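Local coordinates for protein N-acetyl-beta-D glucosaminidase (Rhizomucor miehei CAU432, PDB 4ZM6) that probably hydrolyses terminal N-acetylglucosamine residues as a family 3 glycoside hydrolase and carries a GCN5-related region that binds acetyl-CoA and acetylates glucosamine, at residues 735-739 with 798-802; 745-750 with 774-779; 749-753 with 765-770; 790-796 with 826-832. All blocks are in the same frame, centred on the assembly; numbering follows the deposited sequence.

Contact 1. Residues 735-739 with 798-802; sequences WLSTY and ACVGV
Trp735 and Tyr739, at the start of helix 736-745, set two aromatic side chains against strand 798-802, at a point where Cys799 leaves extended geometry (phi/psi 42/50). Trp735 lies 6.8 Å from Cys799, CA to CA; its O accepts Thr738 N at 2.8 Å. With chi1 m and chi2 -26°, the indole lies flat on Cys799: CA sits 3.4 Å from the centroid of the six-membered ring (CH-pi) and SG 3.5 Å from that of the five-membered ring, both nearly along the ring normal. The indole edge reaches Val800 O (CH2 to O 3.2 Å). Tyr739, also m with chi2 87°, brings CE1 within 3.6 Å of Cys799 CB, which occupies the corner between the two rings, and its OH donates to Cys799 O (2.8 Å). That OH also bonds Ser766 OG on the neighbouring strand 763-771. The left-handed residue is consistent with the bulged fourth strand of GNAT folds. The phenol thus satisfies the carbonyl of Cys799, while the indole covers its CA and sulfur.

Contact 2. Residues 745-750 with 774-779; sequences LGDYQD and VSHEYR
Two irregular segments meet here, with CA atoms of Asp747 and Ser775 6.3 Å apart. Helix 736-745 ends in a Schellman motif at Gly746 (phi/psi 79/24); Asp747 then centres an inverse gamma turn, and residues 748-750 take helical angles without regular bonding. Opposite, His776 to Arg779 form a type I beta turn, closed by Arg779 N to His776 O at 3.0 Å. Asp747 (chi1 -96°) and Asp750 (m) point toward this second segment. Asp747 OD2 accepts His776 N at 2.7 Å in a nearly linear bond and Arg779 NH1 at 2.6 Å, a salt bridge. The same NH1 makes a second salt bridge, 2.9 Å, to Asp750 OD2, and Ser775 OG donates to that oxygen at 2.6 Å. Arg779 reaches them with chi1, chi2 and chi3 all m, presenting its guanidinium edge to both carboxylates; its NH2 pairs with Asp781, and Asp750 OD1 with Arg826. Beside this network Leu745 (m,t) lays CD2 over the His776 ring, 4.1 Å from the centroid, and sets CD1 4.0 Å from Arg779 CD and 4.1 Å from Tyr778 CB. One shared guanidinium nitrogen, a backbone amide and a hydroxyl thus give four bonds joining the two loops.

Contact 3. Residues 749-753 with 765-770; sequences QDLIV and ASLILN
Strands 751-753 and 765-770 are the arms of an antiparallel hairpin, their axes 4.7 Å apart at 158°. Ile752 and Leu767 make the hydrogen-bonded pair (CA-CA 5.5 Å): Ile752 N to Leu767 O 3.1 Å, Leu767 N to Ile752 O 2.9 Å. Leu751 with Ile768 and Val753 with Ser766 are non-hydrogen-bonded pairs, at 5.0 and 4.1 Å between CA atoms. Asp750 O also accepts Leu769 N at 2.7 Å. On one face Ile752 (m,m) is the bump that enters the hollow between Leu767 (p,p) and Leu769 (m,t): its CB is 4.2 Å from Leu767 CD1 and its CG1 3.6 Å from Leu769 CD1. On the other face Leu751 CD2 leans to 4.1 Å from Ile768 CG1, and Val753 CG1 rests 3.9 Å from Ser766 CB; Val753 CA makes a CA-H...O contact with Ala765 O at 3.4 Å. Helix 811-825 covers the face of Leu767 and Leu769, whereas helices 721-731 and 736-745 cover that of Leu751 and Ile768. Strand 711-715 pairs along the outer edge of 751-756, and strand 794-802 along that of 763-771, placing the hairpin inside the sheet.

Contact 4. Residues 790-796 with 826-832; sequences FGERSGG and RGVTKSY
Strands 794-796 and 830-832 run parallel, axes 4.3 Å apart and 34° askew, with Ser794, Gly795 and Gly796 opposite Lys830, Ser831 and Tyr832. Backbone bonds carry the ladder: Gly795 N to Lys830 O 3.3 Å and Tyr832 N to Gly795 O 2.7 Å. Ahead of it Arg793, centre of an inverse gamma turn, offers its O to Thr829 N and to Thr829 OG1, both at 3.0 Å, and weakly to Lys830 N. Tight packing suits the glycines: a CB on Gly796 would clash with Tyr832 O, and one on Gly795 would crowd Val828 CG2. The aromatic contact is offset edge-to-face, Tyr832 (chi1 t) directing its edge at the face of Phe790 (chi1 m), with centroids 5.0 Å apart and planes at 67°. Tyr832 OH bonds Asp688, and Phe790 also meets Trp850. The helix before strand 830-836 closes in a Schellman motif at Gly827 (phi 90°). Together strand 794-802, helix 811-825 and strand 830-836 form a beta-alpha-beta crossover, the central unit of the GNAT fold.

All four contacts belong to the C-terminal N-acetyltransferase-family region; contacts 1, 3 and 4 use strands of one mixed sheet, while contact 2 joins the loops after helix 736-745 and strand 763-771. Along the chain, contact 1 encloses contacts 2 and 3, which share Gln749 and Asp750; contact 4 follows them and alternates with contact 1, both using strand 794-802. Centres of contacts 1 and 3 lie about 8 Å apart, joined by Tyr739 OH to Ser766 OG, and those of contacts 1 and 4 about 20 Å. Asp750 connects contacts 2, 3 and 4: its OD1 meets Arg826 NH1. All lie outside the acetyl-CoA site; the Tyr832 side chain is about 13 Å from the bound ligand.

Contact 1. Residues 735-739 with 798-802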
loop_
_atom_site.group_PDB
_atom_site.type_symbol
_atom_site.label_atom_id
_atom_site.label_comp_id
_atom_site.label_asym_id
_atom_site.label_seq_id
_atom_site.Cartn_x
_atom_site.Cartn_y
_atom_site.Cartn_z
ATOM N N TRP A 735 -28.129 1.509 -21.701
ATOM C CA TRP A 735 -27.659 0.308 -22.419
ATOM C C TRP A 735 -26.539 0.556 -23.438
ATOM O O TRP A 735 -25.890 -0.392 -23.875
ATOM C CB TRP A 735 -28.822 -0.381 -23.133
ATOM C CG TRP A 735 -29.735 -1.137 -22.251
ATOM C CD1 TRP A 735 -29.445 -1.696 -21.040
ATOM C CD2 TRP A 735 -31.101 -1.457 -22.524
ATOM N NE1 TRP A 735 -30.554 -2.331 -20.534
ATOM C CE2 TRP A 735 -31.585 -2.202 -21.426
ATOM C CE3 TRP A 735 -31.968 -1.181 -23.588
ATOM C CZ2 TRP A 735 -32.896 -2.675 -21.360
ATOM C CZ3 TRP A 735 -33.276 -1.652 -23.522
ATOM C CH2 TRP A 735 -33.725 -2.391 -22.413
ATOM N N LEU A 736 -26.312 1.809 -23.817
ATOM C CA LEU A 736 -25.304 2.136 -24.824
ATOM C C LEU A 736 -24.006 1.343 -24.647
ATOM O O LEU A 736 -23.507 0.754 -25.603
ATOM C CB LEU A 736 -25.005 3.638 -24.815
ATOM C CG LEU A 736 -23.968 4.165 -25.812
ATOM C CD1 LEU A 736 -24.203 3.617 -27.215
ATOM C CD2 LEU A 736 -23.988 5.688 -25.829
ATOM N N SER A 737 -23.479 1.307 -23.426
ATOM C CA SER A 737 -22.201 0.632 -23.159
ATOM C C SER A 737 -22.224 -0.879 -23.453
ATOM O O SER A 737 -21.188 -1.468 -23.764
ATOM C CB SER A 737 -21.769 0.853 -21.711
ATOM O OG SER A 737 -22.489 0.002 -20.840
ATOM N N THR A 738 -23.391 -1.504 -23.333
ATOM C CA THR A 738 -23.526 -2.929 -23.618
ATOM C C THR A 738 -23.456 -3.198 -25.123
ATOM O O THR A 738 -22.816 -4.157 -25.565
ATOM C CB THR A 738 -24.845 -3.480 -23.060
ATOM O OG1 THR A 738 -24.879 -3.255 -21.652
ATOM C CG2 THR A 738 -24.968 -4.972 -23.318
ATOM N N TYR A 739 -24.130 -2.356 -25.900
ATOM C CA TYR A 739 -24.053 -2.417 -27.352
ATOM C C TYR A 739 -22.619 -2.122 -27.797
ATOM O O TYR A 739 -22.068 -2.837 -28.635
ATOM C CB TYR A 739 -25.042 -1.432 -27.989
ATOM C CG TYR A 739 -26.483 -1.922 -28.023
ATOM C CD1 TYR A 739 -27.348 -1.716 -26.949
ATOM C CD2 TYR A 739 -26.978 -2.583 -29.139
ATOM C CE1 TYR A 739 -28.665 -2.161 -26.992
ATOM C CE2 TYR A 739 -28.287 -3.030 -29.194
ATOM C CZ TYR A 739 -29.131 -2.816 -28.125
ATOM O OH TYR A 739 -30.432 -3.273 -28.204
ATOM N N ALA A 798 -31.582 -9.606 -25.251
ATOM C CA ALA A 798 -31.446 -8.600 -24.197
ATOM C C ALA A 798 -31.586 -7.185 -24.752
ATOM O O ALA A 798 -31.677 -6.986 -25.960
ATOM C CB ALA A 798 -30.103 -8.757 -23.490
ATOM N N CYS A 799 -31.609 -6.207 -23.853
ATOM C CA CYS A 799 -31.698 -4.797 -24.219
ATOM C C CYS A 799 -32.691 -4.558 -25.357
ATOM O O CYS A 799 -32.391 -3.894 -26.351
ATOM C CB CYS A 799 -30.307 -4.261 -24.537
ATOM S SG CYS A 799 -29.123 -4.583 -23.200
ATOM N N VAL A 800 -33.882 -5.123 -25.172
ATOM C CA VAL A 800 -35.014 -4.945 -26.070
ATOM C C VAL A 800 -35.636 -3.586 -25.786
ATOM O O VAL A 800 -35.893 -3.240 -24.628
ATOM C CB VAL A 800 -36.091 -6.015 -25.811
ATOM C CG1 VAL A 800 -37.324 -5.760 -26.666
ATOM C CG2 VAL A 800 -35.537 -7.414 -26.052
ATOM N N GLY A 801 -35.882 -2.818 -26.843
ATOM C CA GLY A 801 -36.429 -1.477 -26.699
ATOM C C GLY A 801 -36.950 -0.896 -27.998
ATOM O O GLY A 801 -36.342 -1.057 -29.058
ATOM N N VAL A 802 -38.088 -0.215 -27.902
ATOM C CA VAL A 802 -38.681 0.507 -29.017
ATOM C C VAL A 802 -38.538 1.994 -28.731
ATOM O O VAL A 802 -38.467 2.392 -27.575
ATOM C CB VAL A 802 -40.170 0.155 -29.142
ATOM C CG1 VAL A 802 -40.772 0.773 -30.398
ATOM C CG2 VAL A 802 -40.350 -1.358 -29.119
#

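Contact 2. Residues 745-750 with 774-779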
loop_
_atom_site.group_PDB
_atom_site.type_symbol
_atom_site.label_atom_id
_atom_site.label_comp_id
_atom_site.label_asym_id
_atom_site.label_seq_id
_atom_site.Cartn_x
_atom_site.Cartn_y
_atom_site.Cartn_z
ATOM N N LEU A 745 -16.072 -6.352 -29.779
ATOM C CA LEU A 745 -15.805 -7.753 -30.124
ATOM C C LEU A 745 -16.188 -8.150 -31.564
ATOM O O LEU A 745 -15.871 -9.260 -32.003
ATOM C CB LEU A 745 -16.551 -8.681 -29.165
ATOM C CG LEU A 745 -16.205 -8.636 -27.674
ATOM C CD1 LEU A 745 -17.014 -9.693 -26.942
ATOM C CD2 LEU A 745 -14.720 -8.848 -27.423
ATOM N N GLY A 746 -16.883 -7.269 -32.284
ATOM C CA GLY A 746 -17.309 -7.546 -33.657
ATOM C C GLY A 746 -18.531 -8.440 -33.783
ATOM O O GLY A 746 -18.734 -9.072 -34.814
ATOM N N ASP A 747 -19.364 -8.484 -32.749
ATOM C CA ASP A 747 -20.582 -9.292 -32.784
ATOM C C ASP A 747 -21.742 -8.504 -33.383
ATOM O O ASP A 747 -22.778 -8.295 -32.736
ATOM C CB ASP A 747 -20.935 -9.822 -31.386
ATOM C CG ASP A 747 -20.436 -11.222 -31.155
ATOM O OD1 ASP A 747 -20.079 -11.894 -32.145
ATOM O OD2 ASP A 747 -20.413 -11.666 -29.985
ATOM N N TYR A 748 -21.563 -8.097 -34.639
ATOM C CA TYR A 748 -22.582 -7.349 -35.365
ATOM C C TYR A 748 -23.781 -8.220 -35.731
ATOM O O TYR A 748 -24.893 -7.704 -35.887
ATOM C CB TYR A 748 -21.997 -6.731 -36.630
ATOM C CG TYR A 748 -21.156 -5.503 -36.386
ATOM C CD1 TYR A 748 -21.743 -4.246 -36.326
ATOM C CD2 TYR A 748 -19.774 -5.591 -36.236
ATOM C CE1 TYR A 748 -20.982 -3.113 -36.112
ATOM C CE2 TYR A 748 -19.003 -4.459 -36.025
ATOM C CZ TYR A 748 -19.615 -3.225 -35.963
ATOM O OH TYR A 748 -18.867 -2.085 -35.760
ATOM N N GLN A 749 -23.568 -9.529 -35.863
ATOM C CA GLN A 749 -24.658 -10.429 -36.240
ATOM C C GLN A 749 -25.689 -10.597 -35.130
ATOM O O GLN A 749 -26.786 -11.088 -35.375
ATOM C CB GLN A 749 -24.129 -11.792 -36.728
ATOM C CG GLN A 749 -23.878 -12.861 -35.667
ATOM C CD GLN A 749 -22.690 -12.554 -34.789
ATOM O OE1 GLN A 749 -22.206 -11.425 -34.762
ATOM N NE2 GLN A 749 -22.213 -13.558 -34.059
ATOM N N ASP A 750 -25.333 -10.190 -33.914
ATOM C CA ASP A 750 -26.241 -10.244 -32.775
ATOM C C ASP A 750 -27.011 -8.932 -32.558
ATOM O O ASP A 750 -27.976 -8.898 -31.796
ATOM C CB ASP A 750 -25.458 -10.608 -31.508
ATOM C CG ASP A 750 -25.033 -12.076 -31.475
ATOM O OD1 ASP A 750 -25.626 -12.890 -32.218
ATOM O OD2 ASP A 750 -24.103 -12.416 -30.701
ATOM N N VAL A 774 -21.781 -19.116 -31.417
ATOM C CA VAL A 774 -21.903 -18.184 -32.531
ATOM C C VAL A 774 -21.376 -16.817 -32.108
ATOM O O VAL A 774 -20.525 -16.234 -32.780
ATOM C CB VAL A 774 -23.363 -18.083 -33.004
ATOM C CG1 VAL A 774 -23.542 -16.956 -34.017
ATOM C CG2 VAL A 774 -23.813 -19.416 -33.587
ATOM N N SER A 775 -21.887 -16.316 -30.989
ATOM C CA SER A 775 -21.382 -15.092 -30.379
ATOM C C SER A 775 -19.933 -15.256 -29.905
ATOM O O SER A 775 -19.476 -16.367 -29.659
ATOM C CB SER A 775 -22.289 -14.694 -29.209
ATOM O OG SER A 775 -23.653 -14.683 -29.605
ATOM N N HIS A 776 -19.230 -14.137 -29.756
ATOM C CA HIS A 776 -17.809 -14.140 -29.396
ATOM C C HIS A 776 -17.596 -14.882 -28.085
ATOM O O HIS A 776 -18.473 -14.890 -27.231
ATOM C CB HIS A 776 -17.289 -12.701 -29.280
ATOM C CG HIS A 776 -15.797 -12.580 -29.355
ATOM N ND1 HIS A 776 -14.998 -12.481 -28.236
ATOM C CD2 HIS A 776 -14.960 -12.516 -30.416
ATOM C CE1 HIS A 776 -13.734 -12.372 -28.603
ATOM N NE2 HIS A 776 -13.684 -12.388 -29.922
ATOM N N GLU A 777 -16.431 -15.501 -27.926
ATOM C CA GLU A 777 -16.139 -16.305 -26.728
ATOM C C GLU A 777 -16.128 -15.493 -25.419
ATOM O O GLU A 777 -16.315 -16.060 -24.346
ATOM C CB GLU A 777 -14.818 -17.071 -26.886
ATOM C CG GLU A 777 -13.570 -16.195 -26.910
ATOM C CD GLU A 777 -12.272 -16.988 -26.932
ATOM O OE1 GLU A 777 -12.317 -18.239 -26.853
ATOM O OE2 GLU A 777 -11.198 -16.346 -27.024
ATOM N N TYR A 778 -15.920 -14.181 -25.516
ATOM C CA TYR A 778 -15.952 -13.292 -24.351
ATOM C C TYR A 778 -17.338 -12.706 -24.057
ATOM O O TYR A 778 -17.462 -11.771 -23.267
ATOM C CB TYR A 778 -14.918 -12.152 -24.479
ATOM C CG TYR A 778 -13.471 -12.611 -24.564
ATOM C CD1 TYR A 778 -13.048 -13.789 -23.948
ATOM C CD2 TYR A 778 -12.521 -11.857 -25.247
ATOM C CE1 TYR A 778 -11.733 -14.209 -24.028
ATOM C CE2 TYR A 778 -11.198 -12.271 -25.325
ATOM C CZ TYR A 778 -10.814 -13.450 -24.711
ATOM O OH TYR A 778 -9.514 -13.885 -24.770
ATOM N N ARG A 779 -18.376 -13.256 -24.679
ATOM C CA ARG A 779 -19.739 -12.875 -24.349
ATOM C C ARG A 779 -20.219 -13.725 -23.180
ATOM O O ARG A 779 -20.183 -14.954 -23.240
ATOM C CB ARG A 779 -20.660 -13.050 -25.557
ATOM C CG ARG A 779 -20.326 -12.122 -26.715
ATOM C CD ARG A 779 -20.840 -10.706 -26.488
ATOM N NE ARG A 779 -22.302 -10.647 -26.450
ATOM C CZ ARG A 779 -23.106 -10.738 -27.514
ATOM N NH1 ARG A 779 -22.614 -10.907 -28.739
ATOM N NH2 ARG A 779 -24.425 -10.677 -27.353
#

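Contact 3. Residues 749-753 with 765-770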
loop_
_atom_site.group_PDB
_atom_site.type_symbol
_atom_site.label_atom_id
_atom_site.label_comp_id
_atom_site.label_asym_id
_atom_site.label_seq_id
_atom_site.Cartn_x
_atom_site.Cartn_y
_atom_site.Cartn_z
ATOM N N GLN A 749 -23.568 -9.529 -35.863
ATOM C CA GLN A 749 -24.658 -10.429 -36.240
ATOM C C GLN A 749 -25.689 -10.597 -35.130
ATOM O O GLN A 749 -26.786 -11.088 -35.375
ATOM C CB GLN A 749 -24.129 -11.792 -36.728
ATOM C CG GLN A 749 -23.878 -12.861 -35.667
ATOM C CD GLN A 749 -22.690 -12.554 -34.789
ATOM O OE1 GLN A 749 -22.206 -11.425 -34.762
ATOM N NE2 GLN A 749 -22.213 -13.558 -34.059
ATOM N N ASP A 750 -25.333 -10.190 -33.914
ATOM C CA ASP A 750 -26.241 -10.244 -32.775
ATOM C C ASP A 750 -27.011 -8.932 -32.558
ATOM O O ASP A 750 -27.976 -8.898 -31.796
ATOM C CB ASP A 750 -25.458 -10.608 -31.508
ATOM C CG ASP A 750 -25.033 -12.076 -31.475
ATOM O OD1 ASP A 750 -25.626 -12.890 -32.218
ATOM O OD2 ASP A 750 -24.103 -12.416 -30.701
ATOM N N LEU A 751 -26.601 -7.857 -33.220
ATOM C CA LEU A 751 -27.249 -6.566 -33.035
ATOM C C LEU A 751 -28.333 -6.388 -34.086
ATOM O O LEU A 751 -28.056 -6.018 -35.229
ATOM C CB LEU A 751 -26.227 -5.431 -33.105
ATOM C CG LEU A 751 -24.954 -5.653 -32.283
ATOM C CD1 LEU A 751 -24.080 -4.410 -32.325
ATOM C CD2 LEU A 751 -25.276 -6.041 -30.850
ATOM N N ILE A 752 -29.566 -6.674 -33.684
ATOM C CA ILE A 752 -30.727 -6.577 -34.556
ATOM C C ILE A 752 -31.440 -5.257 -34.326
ATOM O O ILE A 752 -31.574 -4.802 -33.197
ATOM C CB ILE A 752 -31.724 -7.719 -34.278
ATOM C CG1 ILE A 752 -31.023 -9.074 -34.377
ATOM C CG2 ILE A 752 -32.906 -7.654 -35.238
ATOM C CD1 ILE A 752 -30.286 -9.294 -35.685
ATOM N N VAL A 753 -31.902 -4.657 -35.414
ATOM C CA VAL A 753 -32.669 -3.432 -35.351
ATOM C C VAL A 753 -33.926 -3.591 -36.183
ATOM O O VAL A 753 -33.947 -4.367 -37.139
ATOM C CB VAL A 753 -31.876 -2.223 -35.889
ATOM C CG1 VAL A 753 -30.757 -1.852 -34.931
ATOM C CG2 VAL A 753 -31.325 -2.498 -37.282
ATOM N N ALA A 765 -36.316 0.515 -33.351
ATOM C CA ALA A 765 -36.254 -0.433 -32.253
ATOM C C ALA A 765 -34.948 -1.201 -32.373
ATOM O O ALA A 765 -34.265 -1.107 -33.401
ATOM C CB ALA A 765 -37.439 -1.387 -32.294
ATOM N N SER A 766 -34.593 -1.950 -31.333
ATOM C CA SER A 766 -33.387 -2.765 -31.375
ATOM C C SER A 766 -33.367 -3.793 -30.263
ATOM O O SER A 766 -34.076 -3.645 -29.276
ATOM C CB SER A 766 -32.136 -1.884 -31.266
ATOM O OG SER A 766 -31.726 -1.749 -29.921
ATOM N N LEU A 767 -32.551 -4.831 -30.434
ATOM C CA LEU A 767 -32.242 -5.765 -29.349
ATOM C C LEU A 767 -30.936 -6.490 -29.608
ATOM O O LEU A 767 -30.393 -6.423 -30.706
ATOM C CB LEU A 767 -33.379 -6.768 -29.128
ATOM C CG LEU A 767 -33.685 -7.773 -30.242
ATOM C CD1 LEU A 767 -32.653 -8.889 -30.310
ATOM C CD2 LEU A 767 -35.071 -8.367 -30.037
ATOM N N ILE A 768 -30.452 -7.192 -28.583
ATOM C CA ILE A 768 -29.173 -7.893 -28.625
ATOM C C ILE A 768 -29.393 -9.389 -28.524
ATOM O O ILE A 768 -29.805 -9.885 -27.478
ATOM C CB ILE A 768 -28.252 -7.467 -27.459
ATOM C CG1 ILE A 768 -27.834 -6.003 -27.614
ATOM C CG2 ILE A 768 -27.006 -8.348 -27.402
ATOM C CD1 ILE A 768 -27.224 -5.418 -26.360
ATOM N N LEU A 769 -29.102 -10.100 -29.610
ATOM C CA LEU A 769 -29.124 -11.558 -29.610
ATOM C C LEU A 769 -27.859 -12.111 -28.977
ATOM O O LEU A 769 -26.861 -11.404 -28.805
ATOM C CB LEU A 769 -29.216 -12.112 -31.034
ATOM C CG LEU A 769 -30.520 -11.948 -31.805
ATOM C CD1 LEU A 769 -30.325 -12.398 -33.245
ATOM C CD2 LEU A 769 -31.635 -12.739 -31.143
ATOM N N ASN A 770 -27.926 -13.391 -28.635
ATOM C CA ASN A 770 -26.749 -14.168 -28.299
ATOM C C ASN A 770 -27.039 -15.630 -28.603
ATOM O O ASN A 770 -28.189 -16.068 -28.507
ATOM C CB ASN A 770 -26.373 -13.977 -26.826
ATOM C CG ASN A 770 -27.253 -14.777 -25.885
ATOM O OD1 ASN A 770 -28.207 -14.249 -25.322
ATOM N ND2 ASN A 770 -26.941 -16.059 -25.719
#

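Contact 4. Residues 790-796 with 826-832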
loop_
_atom_site.group_PDB
_atom_site.type_symbol
_atom_site.label_atom_id
_atom_site.label_comp_id
_atom_site.label_asym_id
_atom_site.label_seq_id
_atom_site.Cartn_x
_atom_site.Cartn_y
_atom_site.Cartn_z
ATOM N N PHE A 790 -29.771 -24.783 -19.800
ATOM C CA PHE A 790 -29.880 -24.537 -21.233
ATOM C C PHE A 790 -28.796 -25.404 -21.853
ATOM O O PHE A 790 -27.801 -25.706 -21.204
ATOM C CB PHE A 790 -29.642 -23.061 -21.557
ATOM C CG PHE A 790 -30.603 -22.128 -20.873
ATOM C CD1 PHE A 790 -30.449 -21.804 -19.531
ATOM C CD2 PHE A 790 -31.667 -21.575 -21.568
ATOM C CE1 PHE A 790 -31.338 -20.953 -18.901
ATOM C CE2 PHE A 790 -32.556 -20.722 -20.940
ATOM C CZ PHE A 790 -32.393 -20.413 -19.608
ATOM N N GLY A 791 -28.971 -25.826 -23.093
ATOM C CA GLY A 791 -28.053 -26.811 -23.655
ATOM C C GLY A 791 -26.845 -26.197 -24.327
ATOM O O GLY A 791 -26.417 -25.093 -23.993
ATOM N N GLU A 792 -26.290 -26.957 -25.264
ATOM C CA GLU A 792 -25.379 -26.439 -26.272
ATOM C C GLU A 792 -26.173 -25.622 -27.281
ATOM O O GLU A 792 -25.757 -24.540 -27.688
ATOM C CB GLU A 792 -24.697 -27.595 -27.001
ATOM C CG GLU A 792 -23.732 -28.386 -26.141
ATOM C CD GLU A 792 -22.371 -27.736 -26.078
ATOM O OE1 GLU A 792 -21.713 -27.652 -27.137
ATOM O OE2 GLU A 792 -21.961 -27.308 -24.978
ATOM N N ARG A 793 -27.318 -26.169 -27.690
ATOM C CA ARG A 793 -28.200 -25.515 -28.648
ATOM C C ARG A 793 -29.050 -24.496 -27.896
ATOM O O ARG A 793 -30.220 -24.734 -27.585
ATOM C CB ARG A 793 -29.061 -26.551 -29.389
ATOM C CG ARG A 793 -28.268 -27.571 -30.210
ATOM C CD ARG A 793 -27.863 -27.063 -31.597
ATOM N NE ARG A 793 -27.196 -25.750 -31.578
ATOM C CZ ARG A 793 -25.876 -25.537 -31.541
ATOM N NH1 ARG A 793 -25.007 -26.547 -31.522
ATOM N NH2 ARG A 793 -25.419 -24.288 -31.519
ATOM N N SER A 794 -28.433 -23.353 -27.619
ATOM C CA SER A 794 -28.997 -22.362 -26.722
ATOM C C SER A 794 -28.593 -20.946 -27.101
ATOM O O SER A 794 -27.532 -20.719 -27.693
ATOM C CB SER A 794 -28.519 -22.646 -25.302
ATOM O OG SER A 794 -27.105 -22.638 -25.239
ATOM N N GLY A 795 -29.441 -19.994 -26.728
ATOM C CA GLY A 795 -29.196 -18.580 -27.001
ATOM C C GLY A 795 -30.160 -17.712 -26.218
ATOM O O GLY A 795 -30.767 -18.174 -25.261
ATOM N N GLY A 796 -30.309 -16.458 -26.622
ATOM C CA GLY A 796 -31.222 -15.555 -25.944
ATOM C C GLY A 796 -31.168 -14.146 -26.490
ATOM O O GLY A 796 -30.557 -13.895 -27.529
ATOM N N ARG A 826 -30.815 -20.574 -36.083
ATOM C CA ARG A 826 -29.482 -20.965 -35.606
ATOM C C ARG A 826 -29.442 -22.311 -34.869
ATOM O O ARG A 826 -28.387 -22.712 -34.376
ATOM C CB ARG A 826 -28.908 -19.882 -34.688
ATOM C CG ARG A 826 -28.649 -18.546 -35.361
ATOM C CD ARG A 826 -28.328 -17.495 -34.314
ATOM N NE ARG A 826 -27.896 -16.221 -34.887
ATOM C CZ ARG A 826 -27.312 -15.244 -34.194
ATOM N NH1 ARG A 826 -27.071 -15.375 -32.887
ATOM N NH2 ARG A 826 -26.956 -14.124 -34.811
ATOM N N GLY A 827 -30.579 -22.994 -34.778
ATOM C CA GLY A 827 -30.640 -24.311 -34.153
ATOM C C GLY A 827 -30.918 -24.281 -32.663
ATOM O O GLY A 827 -30.905 -25.324 -32.016
ATOM N N VAL A 828 -31.192 -23.096 -32.124
ATOM C CA VAL A 828 -31.398 -22.931 -30.693
ATOM C C VAL A 828 -32.710 -23.578 -30.280
ATOM O O VAL A 828 -33.761 -23.253 -30.826
ATOM C CB VAL A 828 -31.439 -21.444 -30.296
ATOM C CG1 VAL A 828 -31.829 -21.287 -28.830
ATOM C CG2 VAL A 828 -30.095 -20.781 -30.570
ATOM N N THR A 829 -32.635 -24.488 -29.314
ATOM C CA THR A 829 -33.814 -25.141 -28.753
ATOM C C THR A 829 -34.288 -24.497 -27.435
ATOM O O THR A 829 -35.483 -24.536 -27.130
ATOM C CB THR A 829 -33.556 -26.646 -28.519
ATOM O OG1 THR A 829 -32.406 -26.821 -27.685
ATOM C CG2 THR A 829 -33.317 -27.360 -29.832
ATOM N N LYS A 830 -33.367 -23.914 -26.663
ATOM C CA LYS A 830 -33.702 -23.306 -25.368
ATOM C C LYS A 830 -33.186 -21.871 -25.302
ATOM O O LYS A 830 -32.019 -21.626 -25.576
ATOM C CB LYS A 830 -33.107 -24.134 -24.228
ATOM C CG LYS A 830 -33.680 -25.544 -24.130
ATOM C CD LYS A 830 -32.814 -26.449 -23.259
ATOM C CE LYS A 830 -33.198 -27.918 -23.389
ATOM N NZ LYS A 830 -34.433 -28.254 -22.628
ATOM N N SER A 831 -34.053 -20.931 -24.928
ATOM C CA SER A 831 -33.746 -19.498 -25.036
ATOM C C SER A 831 -33.791 -18.766 -23.690
ATOM O O SER A 831 -34.713 -18.953 -22.905
ATOM C CB SER A 831 -34.711 -18.834 -26.019
ATOM O OG SER A 831 -34.409 -17.463 -26.187
ATOM N N TYR A 832 -32.803 -17.902 -23.463
ATOM C CA TYR A 832 -32.576 -17.246 -22.180
ATOM C C TYR A 832 -32.892 -15.758 -22.252
ATOM O O TYR A 832 -32.167 -14.997 -22.888
ATOM C CB TYR A 832 -31.108 -17.439 -21.801
ATOM C CG TYR A 832 -30.664 -16.934 -20.436
ATOM C CD1 TYR A 832 -31.374 -17.241 -19.275
ATOM C CD2 TYR A 832 -29.485 -16.207 -20.304
ATOM C CE1 TYR A 832 -30.941 -16.803 -18.033
ATOM C CE2 TYR A 832 -29.044 -15.770 -19.067
ATOM C CZ TYR A 832 -29.772 -16.069 -17.935
ATOM O OH TYR A 832 -29.313 -15.627 -16.714
#